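Local structure of putative methylthioribose-1-phosphate isomerase (Pyrococcus horikoshii OT3, 6A34) at residues A[275-281]-A[331-337]; A[159-165]-A[238-244]; A[89-93]-A[110-114]. The protein probably catalyses the interconversion of 5-methylthioribose 1-phosphate and 5-methylthioribulose 1-phosphate, a step of the methionine salvage pathway. All blocks are in the same frame, centred on the assembly; numbering follows the deposited sequence.

Contacts 1 and 2 belong to one mixed beta sheet, whereas contact 3 joins two helices. Along the chain contact 3 closes first, contact 2 next, and contact 1 last. In the sheet, strands 161-165, 241-244, 275-278 and 333-336 follow one another side by side, all parallel, so contact 2 supplies the first pair and contact 1 the last. Their centres lie about 14 Å apart, and the seam between them is stitched by Phe276 O to Val244 N and Val278 N to Val244 O. Contact 3, between helices 82-97 and 104-119, lies about 32 Å from contact 1 and 42 Å from contact 2, centre to centre, so the sheet core and the helical part are held by separate sets of contacts.

Contact 1. Residues A[275-281]-A[331-337]; sequences FFAVAPL and LTGIITD
Strands 275-278 and 333-336 are parallel neighbours in the Rossmann-like sheet of this enzyme, and Phe275 and Thr332 open their pairing. Thr332 grips Phe275 twice: its backbone N donates to Phe275 O at 2.9 Å, and its OG1 accepts from Phe275 N at 3.1 Å in a nearly straight bond (170°). OG1 is placed there by lying opposite the carbonyl carbon, chi1 -54°, which turns CG2 to CZ of the Phe276 ring, while CB stands over one face of that ring. The next bond, Ala277 N to Gly333 O, is weak. Farther on, Ile335 takes hold of both sides of Val278, its N giving to Ala277 O at 2.8 Å and its O receiving Ala279 N at 2.9 Å. CD1 of Ile335 reaches CB of Phe276, and its CB lies against CB of Val278; on the other face CD2 of Leu331 meets CB of Ala277 and the Phe275 ring. Past the strands, Asp337 OD1 accepts Leu281 N at 2.9 Å, holding the turn after Pro280, while OD2 forms a salt bridge with Arg149. Strand 241-244 flanks 275-278 on its far edge, and Val341 pairs with Ile334 beyond 333-336. Helix 125-157 packs on Phe276 and Val278, whereas Phe345 of helix 345-354 meets Leu331 and Ile334.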
loop_
_atom_site.group_PDB
_atom_site.type_symbol
_atom_site.label_atom_id
_atom_site.label_comp_id
_atom_site.label_asym_id
_atom_site.label_seq_id
_atom_site.Cartn_x
_atom_site.Cartn_y
_atom_site.Cartn_z
ATOM N N PHE A 275 4.013 9.722 -18.137
ATOM C CA PHE A 275 2.883 9.310 -17.365
ATOM C C PHE A 275 1.614 9.511 -18.198
ATOM O O PHE A 275 1.239 10.656 -18.517
ATOM C CB PHE A 275 2.848 10.158 -16.091
ATOM C CG PHE A 275 1.692 9.879 -15.179
ATOM C CD1 PHE A 275 1.768 8.886 -14.227
ATOM C CD2 PHE A 275 0.517 10.577 -15.297
ATOM C CE1 PHE A 275 0.698 8.632 -13.386
ATOM C CE2 PHE A 275 -0.549 10.325 -14.452
ATOM C CZ PHE A 275 -0.467 9.344 -13.510
ATOM N N PHE A 276 0.954 8.406 -18.535
ATOM C CA PHE A 276 -0.236 8.422 -19.396
ATOM C C PHE A 276 -1.457 7.839 -18.696
ATOM O O PHE A 276 -1.358 6.854 -17.967
ATOM C CB PHE A 276 -0.002 7.593 -20.649
ATOM C CG PHE A 276 1.027 8.147 -21.597
ATOM C CD1 PHE A 276 2.371 7.848 -21.443
ATOM C CD2 PHE A 276 0.638 8.920 -22.671
ATOM C CE1 PHE A 276 3.310 8.337 -22.338
ATOM C CE2 PHE A 276 1.573 9.409 -23.563
ATOM C CZ PHE A 276 2.908 9.105 -23.405
ATOM N N ALA A 277 -2.607 8.438 -18.986
ATOM C CA ALA A 277 -3.915 7.878 -18.749
ATOM C C ALA A 277 -4.427 7.318 -20.078
ATOM O O ALA A 277 -4.135 7.878 -21.137
ATOM C CB ALA A 277 -4.852 8.956 -18.236
ATOM N N VAL A 278 -5.183 6.224 -20.012
ATOM C CA VAL A 278 -5.805 5.618 -21.157
ATOM C C VAL A 278 -7.265 5.364 -20.781
ATOM O O VAL A 278 -7.535 4.785 -19.704
ATOM C CB VAL A 278 -5.083 4.328 -21.605
ATOM C CG1 VAL A 278 -4.829 3.354 -20.463
ATOM C CG2 VAL A 278 -5.829 3.619 -22.732
ATOM N N ALA A 279 -8.186 5.839 -21.633
ATOM C CA ALA A 279 -9.629 5.630 -21.484
ATOM C C ALA A 279 -10.356 5.921 -22.792
ATOM O O ALA A 279 -9.851 6.692 -23.607
ATOM C CB ALA A 279 -10.162 6.511 -20.415
ATOM N N PRO A 280 -11.561 5.338 -23.011
ATOM C CA PRO A 280 -12.385 5.666 -24.174
ATOM C C PRO A 280 -13.028 7.045 -24.011
ATOM O O PRO A 280 -13.112 7.533 -22.887
ATOM C CB PRO A 280 -13.430 4.539 -24.206
ATOM C CG PRO A 280 -13.562 4.102 -22.766
ATOM C CD PRO A 280 -12.219 4.375 -22.115
ATOM N N LEU A 281 -13.460 7.650 -25.129
ATOM C CA LEU A 281 -14.132 8.975 -25.159
ATOM C C LEU A 281 -15.296 9.065 -24.157
ATOM O O LEU A 281 -15.515 10.112 -23.564
ATOM C CB LEU A 281 -14.614 9.283 -26.578
ATOM C CG LEU A 281 -13.819 10.365 -27.313
ATOM C CD1 LEU A 281 -12.333 10.066 -27.291
ATOM C CD2 LEU A 281 -14.313 10.522 -28.739
ATOM N N LEU A 331 0.091 14.928 -16.611
ATOM C CA LEU A 331 -0.106 14.002 -17.759
ATOM C C LEU A 331 0.834 14.366 -18.910
ATOM O O LEU A 331 0.894 15.496 -19.335
ATOM C CB LEU A 331 -1.548 14.036 -18.255
ATOM C CG LEU A 331 -2.570 13.297 -17.407
ATOM C CD1 LEU A 331 -3.990 13.712 -17.782
ATOM C CD2 LEU A 331 -2.416 11.799 -17.574
ATOM N N THR A 332 1.505 13.350 -19.457
ATOM C CA THR A 332 2.242 13.485 -20.694
ATOM C C THR A 332 1.245 13.458 -21.865
ATOM O O THR A 332 1.406 14.151 -22.817
ATOM C CB THR A 332 3.308 12.394 -20.805
ATOM O OG1 THR A 332 4.130 12.425 -19.639
ATOM C CG2 THR A 332 4.151 12.557 -22.048
ATOM N N GLY A 333 0.252 12.580 -21.795
ATOM C CA GLY A 333 -0.803 12.489 -22.785
ATOM C C GLY A 333 -1.962 11.639 -22.305
ATOM O O GLY A 333 -1.866 10.949 -21.277
ATOM N N ILE A 334 -3.069 11.707 -23.041
ATOM C CA ILE A 334 -4.232 10.901 -22.752
ATOM C C ILE A 334 -4.505 10.009 -23.973
ATOM O O ILE A 334 -4.838 10.502 -25.049
ATOM C CB ILE A 334 -5.468 11.752 -22.410
ATOM C CG1 ILE A 334 -5.247 12.629 -21.182
ATOM C CG2 ILE A 334 -6.673 10.850 -22.256
ATOM C CD1 ILE A 334 -6.420 13.528 -20.833
ATOM N N ILE A 335 -4.391 8.699 -23.768
ATOM C CA ILE A 335 -4.582 7.736 -24.813
ATOM C C ILE A 335 -6.070 7.397 -24.851
ATOM O O ILE A 335 -6.615 6.940 -23.853
ATOM C CB ILE A 335 -3.705 6.493 -24.595
ATOM C CG1 ILE A 335 -2.236 6.853 -24.398
ATOM C CG2 ILE A 335 -3.880 5.529 -25.757
ATOM C CD1 ILE A 335 -1.445 5.811 -23.662
ATOM N N THR A 336 -6.716 7.690 -25.985
ATOM C CA THR A 336 -8.127 7.386 -26.184
ATOM C C THR A 336 -8.292 6.455 -27.387
ATOM O O THR A 336 -7.350 6.180 -28.122
ATOM C CB THR A 336 -8.996 8.626 -26.416
ATOM O OG1 THR A 336 -8.886 8.990 -27.789
ATOM C CG2 THR A 336 -8.651 9.774 -25.499
ATOM N N ASP A 337 -9.528 5.988 -27.575
ATOM C CA ASP A 337 -9.864 5.070 -28.672
ATOM C C ASP A 337 -9.955 5.856 -29.987
ATOM O O ASP A 337 -10.194 5.238 -31.011
ATOM C CB ASP A 337 -11.175 4.338 -28.396
ATOM C CG ASP A 337 -12.365 5.274 -28.282
ATOM O OD1 ASP A 337 -12.349 6.157 -27.384
ATOM O OD2 ASP A 337 -13.300 5.118 -29.096
#

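Contact 2. Residues A[159-165]-A[238-244]; sequences PEGNILT and FVDAIIV
Asn162 meets Phe238 and Asp240, in the turn that leads into strand 241-244, with its backbone and its side chain. From its CB, 3.2 Å from Phe238 O, CG lies opposite the carbonyl carbon (chi1 -57°) and carries the amide past the same oxygen; ND2 at the tip gives Phe238 O, which also accepts from Trp197 NE1, a weak bond and donates to a bound hexane-1,6-diol as well. A water, weakly held by ND2, donates to Asp240 OD1 at 2.8 Å. The other carboxylate oxygen, Asp240 OD2, accepts Asn162 N at 2.8 Å on its anti side, 27° out of the carboxylate plane, and Asp240 N returns a bond to Asn162 O at 2.8 Å. Beyond this exchange the strands are parallel neighbours in the central Rossmann-like sheet: Leu164 N bonds Ala241 O, and Ile243 N bonds Leu164 O. Thr165 OG1 donates to Ile243 O at 2.6 Å. CD of Pro159 rests on CB of Ala241, and CG2 of Ile163 meets CG2 of Ile243. Gly161 has backbone angles that call for glycine. Both carboxylate oxygens of Asp240 thus have partners, and the N-H of Asn162 and the water are likely to favour its charged form.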
loop_
_atom_site.group_PDB
_atom_site.type_symbol
_atom_site.label_atom_id
_atom_site.label_comp_id
_atom_site.label_asym_id
_atom_site.label_seq_id
_atom_site.Cartn_x
_atom_site.Cartn_y
_atom_site.Cartn_z
ATOM N N PRO A 159 7.376 4.044 -24.533
ATOM C CA PRO A 159 8.666 3.451 -24.867
ATOM C C PRO A 159 8.650 1.929 -24.653
ATOM O O PRO A 159 7.883 1.426 -23.831
ATOM C CB PRO A 159 9.595 4.149 -23.864
ATOM C CG PRO A 159 8.723 4.321 -22.650
ATOM C CD PRO A 159 7.371 4.704 -23.219
ATOM N N GLU A 160 9.508 1.223 -25.392
ATOM C CA GLU A 160 9.903 -0.116 -25.057
ATOM C C GLU A 160 10.581 -0.086 -23.698
ATOM O O GLU A 160 11.336 0.852 -23.396
ATOM C CB GLU A 160 11.000 -0.718 -25.938
ATOM C CG GLU A 160 10.885 -0.407 -27.412
ATOM C CD GLU A 160 11.649 -1.405 -28.271
ATOM O OE1 GLU A 160 11.386 -1.429 -29.504
ATOM O OE2 GLU A 160 12.505 -2.162 -27.687
ATOM N N GLY A 161 10.348 -1.140 -22.924
ATOM C CA GLY A 161 11.074 -1.367 -21.716
ATOM C C GLY A 161 10.137 -1.738 -20.615
ATOM O O GLY A 161 9.254 -2.531 -20.808
ATOM N N ASN A 162 10.306 -1.057 -19.495
ATOM C CA ASN A 162 9.687 -1.351 -18.265
ATOM C C ASN A 162 8.578 -0.317 -18.049
ATOM O O ASN A 162 8.830 0.892 -17.964
ATOM C CB ASN A 162 10.748 -1.360 -17.160
ATOM C CG ASN A 162 11.890 -2.329 -17.421
ATOM O OD1 ASN A 162 11.753 -3.304 -18.173
ATOM N ND2 ASN A 162 13.026 -2.081 -16.789
ATOM N N ILE A 163 7.350 -0.816 -17.977
ATOM C CA ILE A 163 6.153 -0.042 -17.743
ATOM C C ILE A 163 5.617 -0.363 -16.346
ATOM O O ILE A 163 5.717 -1.491 -15.908
ATOM C CB ILE A 163 5.086 -0.391 -18.790
ATOM C CG1 ILE A 163 5.640 -0.312 -20.214
ATOM C CG2 ILE A 163 3.866 0.486 -18.570
ATOM C CD1 ILE A 163 6.248 1.034 -20.562
ATOM N N LEU A 164 4.993 0.625 -15.700
ATOM C CA LEU A 164 4.358 0.421 -14.363
ATOM C C LEU A 164 2.888 0.856 -14.442
ATOM O O LEU A 164 2.529 1.805 -15.110
ATOM C CB LEU A 164 5.258 1.112 -13.324
ATOM C CG LEU A 164 4.779 1.637 -11.963
ATOM C CD1 LEU A 164 3.298 1.577 -11.682
ATOM C CD2 LEU A 164 5.577 1.034 -10.817
ATOM N N THR A 165 2.026 0.079 -13.808
ATOM C CA THR A 165 0.613 0.412 -13.758
ATOM C C THR A 165 0.080 0.133 -12.357
ATOM O O THR A 165 0.830 -0.258 -11.433
ATOM C CB THR A 165 -0.175 -0.306 -14.863
ATOM O OG1 THR A 165 -1.468 0.282 -15.040
ATOM C CG2 THR A 165 -0.329 -1.780 -14.605
ATOM N N PHE A 238 14.181 1.812 -12.649
ATOM C CA PHE A 238 13.544 0.573 -13.129
ATOM C C PHE A 238 12.256 0.814 -13.947
ATOM O O PHE A 238 11.657 -0.145 -14.390
ATOM C CB PHE A 238 13.277 -0.374 -11.962
ATOM C CG PHE A 238 14.484 -0.836 -11.197
ATOM C CD1 PHE A 238 15.753 -0.829 -11.767
ATOM C CD2 PHE A 238 14.330 -1.359 -9.921
ATOM C CE1 PHE A 238 16.851 -1.280 -11.050
ATOM C CE2 PHE A 238 15.425 -1.827 -9.214
ATOM C CZ PHE A 238 16.686 -1.784 -9.778
ATOM N N VAL A 239 11.850 2.066 -14.180
ATOM C CA VAL A 239 10.590 2.373 -14.868
ATOM C C VAL A 239 10.825 3.404 -15.991
ATOM O O VAL A 239 11.239 4.541 -15.723
ATOM C CB VAL A 239 9.537 2.913 -13.890
ATOM C CG1 VAL A 239 8.213 3.210 -14.609
ATOM C CG2 VAL A 239 9.341 2.014 -12.667
ATOM N N ASP A 240 10.443 3.027 -17.221
ATOM C CA ASP A 240 10.571 3.861 -18.402
ATOM C C ASP A 240 9.309 4.703 -18.635
ATOM O O ASP A 240 9.400 5.780 -19.168
ATOM C CB ASP A 240 10.948 3.002 -19.616
ATOM C CG ASP A 240 12.223 2.179 -19.427
ATOM O OD1 ASP A 240 13.241 2.743 -18.953
ATOM O OD2 ASP A 240 12.191 0.951 -19.733
ATOM N N ALA A 241 8.128 4.200 -18.256
ATOM C CA ALA A 241 6.893 4.960 -18.348
ATOM C C ALA A 241 5.833 4.328 -17.450
ATOM O O ALA A 241 5.940 3.164 -17.070
ATOM C CB ALA A 241 6.421 5.021 -19.777
ATOM N N ILE A 242 4.822 5.128 -17.108
ATOM C CA ILE A 242 3.731 4.727 -16.245
ATOM C C ILE A 242 2.421 4.910 -17.026
ATOM O O ILE A 242 2.245 5.883 -17.673
ATOM C CB ILE A 242 3.745 5.565 -14.956
ATOM C CG1 ILE A 242 4.998 5.309 -14.124
ATOM C CG2 ILE A 242 2.483 5.329 -14.174
ATOM C CD1 ILE A 242 5.326 6.415 -13.138
ATOM N N ILE A 243 1.531 3.926 -16.983
ATOM C CA ILE A 243 0.270 4.033 -17.643
ATOM C C ILE A 243 -0.795 3.612 -16.645
ATOM O O ILE A 243 -0.641 2.604 -15.953
ATOM C CB ILE A 243 0.203 3.241 -18.971
ATOM C CG1 ILE A 243 -1.135 3.482 -19.673
ATOM C CG2 ILE A 243 0.454 1.766 -18.805
ATOM C CD1 ILE A 243 -1.191 3.012 -21.099
ATOM N N VAL A 244 -1.845 4.429 -16.573
ATOM C CA VAL A 244 -2.970 4.165 -15.716
ATOM C C VAL A 244 -4.261 4.326 -16.512
ATOM O O VAL A 244 -4.289 4.953 -17.563
ATOM C CB VAL A 244 -2.972 5.080 -14.487
ATOM C CG1 VAL A 244 -1.725 4.864 -13.644
ATOM C CG2 VAL A 244 -3.156 6.528 -14.892
HETATM O O HOH W 1 13.924 1.141 -16.715
#

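Contact 3. Residues A[89-93]-A[110-114]; sequences FEKAY and LNRIK
Lys114 and Glu90 form a salt bridge between segments 89-93 and 110-114, which run antiparallel in the consecutive helices 82-97 and 104-119, a helical hairpin; NZ stands 2.6 Å from OE2. The lysine reaches it by bending at chi2 (75°), and meets OE2 on the anti lone pair, the one turned away from the other oxygen. NZ has a second, long and weak ion pair with Glu118 OE2, so another acidic group lies nearby, at longer range. On the way there Lys114 CG passes over one face of the Tyr93 ring, and Lys114 CB comes 3.9 Å from Tyr93 CE1; the ammonium is far enough from the ring for at most a weak cation-pi attraction. Tyr93 points its CG opposite the backbone N, chi1 163°, which lays the ring across the gap with its hydroxyl at Asn111. There OH donates to Asn111 OD1 at 3.0 Å, from above the amide carbonyl plane (45° out of it), and it also bonds Lys97 NZ. CB of Leu110 lies 3.8 Å from CE1 of the same ring. With a leucine here, lacking ring and hydroxyl, Asn111 OD1 and Lys97 NZ would probably lose a hydrogen-bond partner and the Lys114 chain would be freer to turn. Phe89 brings its ring edge to Lys114 CA and to CG2 of Ile113, 4.0 Å from CE2. Its ring also touches Leu70 and Tyr73 of helix 59-76, while Ile113 packs on Ile139 of helix 125-157. The contact therefore joins apolar packing of Phe89 on Ile113 and of the Tyr93 ring on Leu110 to a polar margin in which the Lys114 charge is probably balanced mainly by Glu90, and the Tyr93 hydroxyl links both helices.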
loop_
_atom_site.group_PDB
_atom_site.type_symbol
_atom_site.label_atom_id
_atom_site.label_comp_id
_atom_site.label_asym_id
_atom_site.label_seq_id
_atom_site.Cartn_x
_atom_site.Cartn_y
_atom_site.Cartn_z
ATOM N N PHE A 89 -40.550 -7.224 -20.914
ATOM C CA PHE A 89 -39.327 -6.520 -21.210
ATOM C C PHE A 89 -39.101 -5.375 -20.209
ATOM O O PHE A 89 -37.985 -5.167 -19.724
ATOM C CB PHE A 89 -39.350 -5.968 -22.629
ATOM C CG PHE A 89 -38.208 -5.027 -22.895
ATOM C CD1 PHE A 89 -38.329 -3.679 -22.601
ATOM C CD2 PHE A 89 -37.005 -5.504 -23.399
ATOM C CE1 PHE A 89 -37.264 -2.822 -22.813
ATOM C CE2 PHE A 89 -35.957 -4.641 -23.652
ATOM C CZ PHE A 89 -36.080 -3.304 -23.334
ATOM N N GLU A 90 -40.158 -4.600 -19.947
ATOM C CA GLU A 90 -40.124 -3.541 -18.936
ATOM C C GLU A 90 -39.779 -4.147 -17.565
ATOM O O GLU A 90 -38.908 -3.647 -16.869
ATOM C CB GLU A 90 -41.451 -2.777 -18.914
ATOM C CG GLU A 90 -41.276 -1.274 -19.041
ATOM C CD GLU A 90 -40.631 -0.569 -17.853
ATOM O OE1 GLU A 90 -40.893 -0.980 -16.708
ATOM O OE2 GLU A 90 -39.884 0.406 -18.071
ATOM N N LYS A 91 -40.434 -5.242 -17.168
ATOM C CA LYS A 91 -40.071 -5.869 -15.898
ATOM C C LYS A 91 -38.573 -6.214 -15.880
ATOM O O LYS A 91 -37.884 -5.966 -14.890
ATOM C CB LYS A 91 -40.871 -7.139 -15.626
ATOM C CG LYS A 91 -42.216 -6.916 -14.951
ATOM C CD LYS A 91 -43.034 -8.201 -14.807
ATOM C CE LYS A 91 -44.366 -7.980 -14.114
ATOM N NZ LYS A 91 -45.143 -6.893 -14.760
ATOM N N ALA A 92 -38.072 -6.781 -16.985
ATOM C CA ALA A 92 -36.709 -7.236 -17.051
ATOM C C ALA A 92 -35.742 -6.032 -17.019
ATOM O O ALA A 92 -34.695 -6.091 -16.388
ATOM C CB ALA A 92 -36.532 -8.105 -18.271
ATOM N N TYR A 93 -36.107 -4.949 -17.702
ATOM C CA TYR A 93 -35.355 -3.704 -17.688
ATOM C C TYR A 93 -35.168 -3.202 -16.252
ATOM O O TYR A 93 -34.060 -2.843 -15.873
ATOM C CB TYR A 93 -36.057 -2.651 -18.541
ATOM C CG TYR A 93 -35.618 -1.229 -18.313
ATOM C CD1 TYR A 93 -34.517 -0.706 -18.971
ATOM C CD2 TYR A 93 -36.311 -0.398 -17.439
ATOM C CE1 TYR A 93 -34.114 0.608 -18.778
ATOM C CE2 TYR A 93 -35.903 0.910 -17.213
ATOM C CZ TYR A 93 -34.806 1.420 -17.891
ATOM O OH TYR A 93 -34.418 2.718 -17.700
ATOM N N LEU A 110 -28.827 -0.277 -20.792
ATOM C CA LEU A 110 -30.208 -0.619 -20.670
ATOM C C LEU A 110 -31.069 0.405 -21.393
ATOM O O LEU A 110 -31.951 0.027 -22.141
ATOM C CB LEU A 110 -30.611 -0.690 -19.198
ATOM C CG LEU A 110 -30.023 -1.870 -18.439
ATOM C CD1 LEU A 110 -30.456 -1.837 -16.976
ATOM C CD2 LEU A 110 -30.411 -3.185 -19.099
ATOM N N ASN A 111 -30.819 1.684 -21.127
ATOM C CA ASN A 111 -31.565 2.764 -21.737
ATOM C C ASN A 111 -31.423 2.782 -23.264
ATOM O O ASN A 111 -32.334 3.191 -23.964
ATOM C CB ASN A 111 -31.138 4.125 -21.189
ATOM C CG ASN A 111 -32.230 4.703 -20.328
ATOM O OD1 ASN A 111 -32.333 4.376 -19.144
ATOM N ND2 ASN A 111 -33.092 5.491 -20.953
ATOM N N ARG A 112 -30.241 2.452 -23.765
ATOM C CA ARG A 112 -29.982 2.354 -25.203
ATOM C C ARG A 112 -30.919 1.310 -25.848
ATOM O O ARG A 112 -31.405 1.516 -26.959
ATOM C CB ARG A 112 -28.523 1.955 -25.418
ATOM C CG ARG A 112 -28.110 1.798 -26.874
ATOM C CD ARG A 112 -26.610 1.589 -27.012
ATOM N NE ARG A 112 -26.227 1.157 -28.353
ATOM C CZ ARG A 112 -24.984 1.068 -28.751
ATOM N NH1 ARG A 112 -24.021 1.280 -27.867
ATOM N NH2 ARG A 112 -24.698 0.782 -30.011
ATOM N N ILE A 113 -31.153 0.191 -25.145
ATOM C CA ILE A 113 -31.988 -0.891 -25.671
ATOM C C ILE A 113 -33.478 -0.546 -25.507
ATOM O O ILE A 113 -34.225 -0.587 -26.474
ATOM C CB ILE A 113 -31.602 -2.213 -25.007
ATOM C CG1 ILE A 113 -30.163 -2.567 -25.397
ATOM C CG2 ILE A 113 -32.619 -3.296 -25.361
ATOM C CD1 ILE A 113 -29.690 -3.878 -24.839
ATOM N N LYS A 114 -33.887 -0.244 -24.276
ATOM C CA LYS A 114 -35.178 0.357 -23.938
ATOM C C LYS A 114 -35.619 1.364 -25.023
ATOM O O LYS A 114 -36.700 1.216 -25.592
ATOM C CB LYS A 114 -35.055 0.985 -22.547
ATOM C CG LYS A 114 -36.144 1.959 -22.130
ATOM C CD LYS A 114 -37.447 1.304 -21.755
ATOM C CE LYS A 114 -38.223 2.108 -20.728
ATOM N NZ LYS A 114 -39.513 1.448 -20.413
#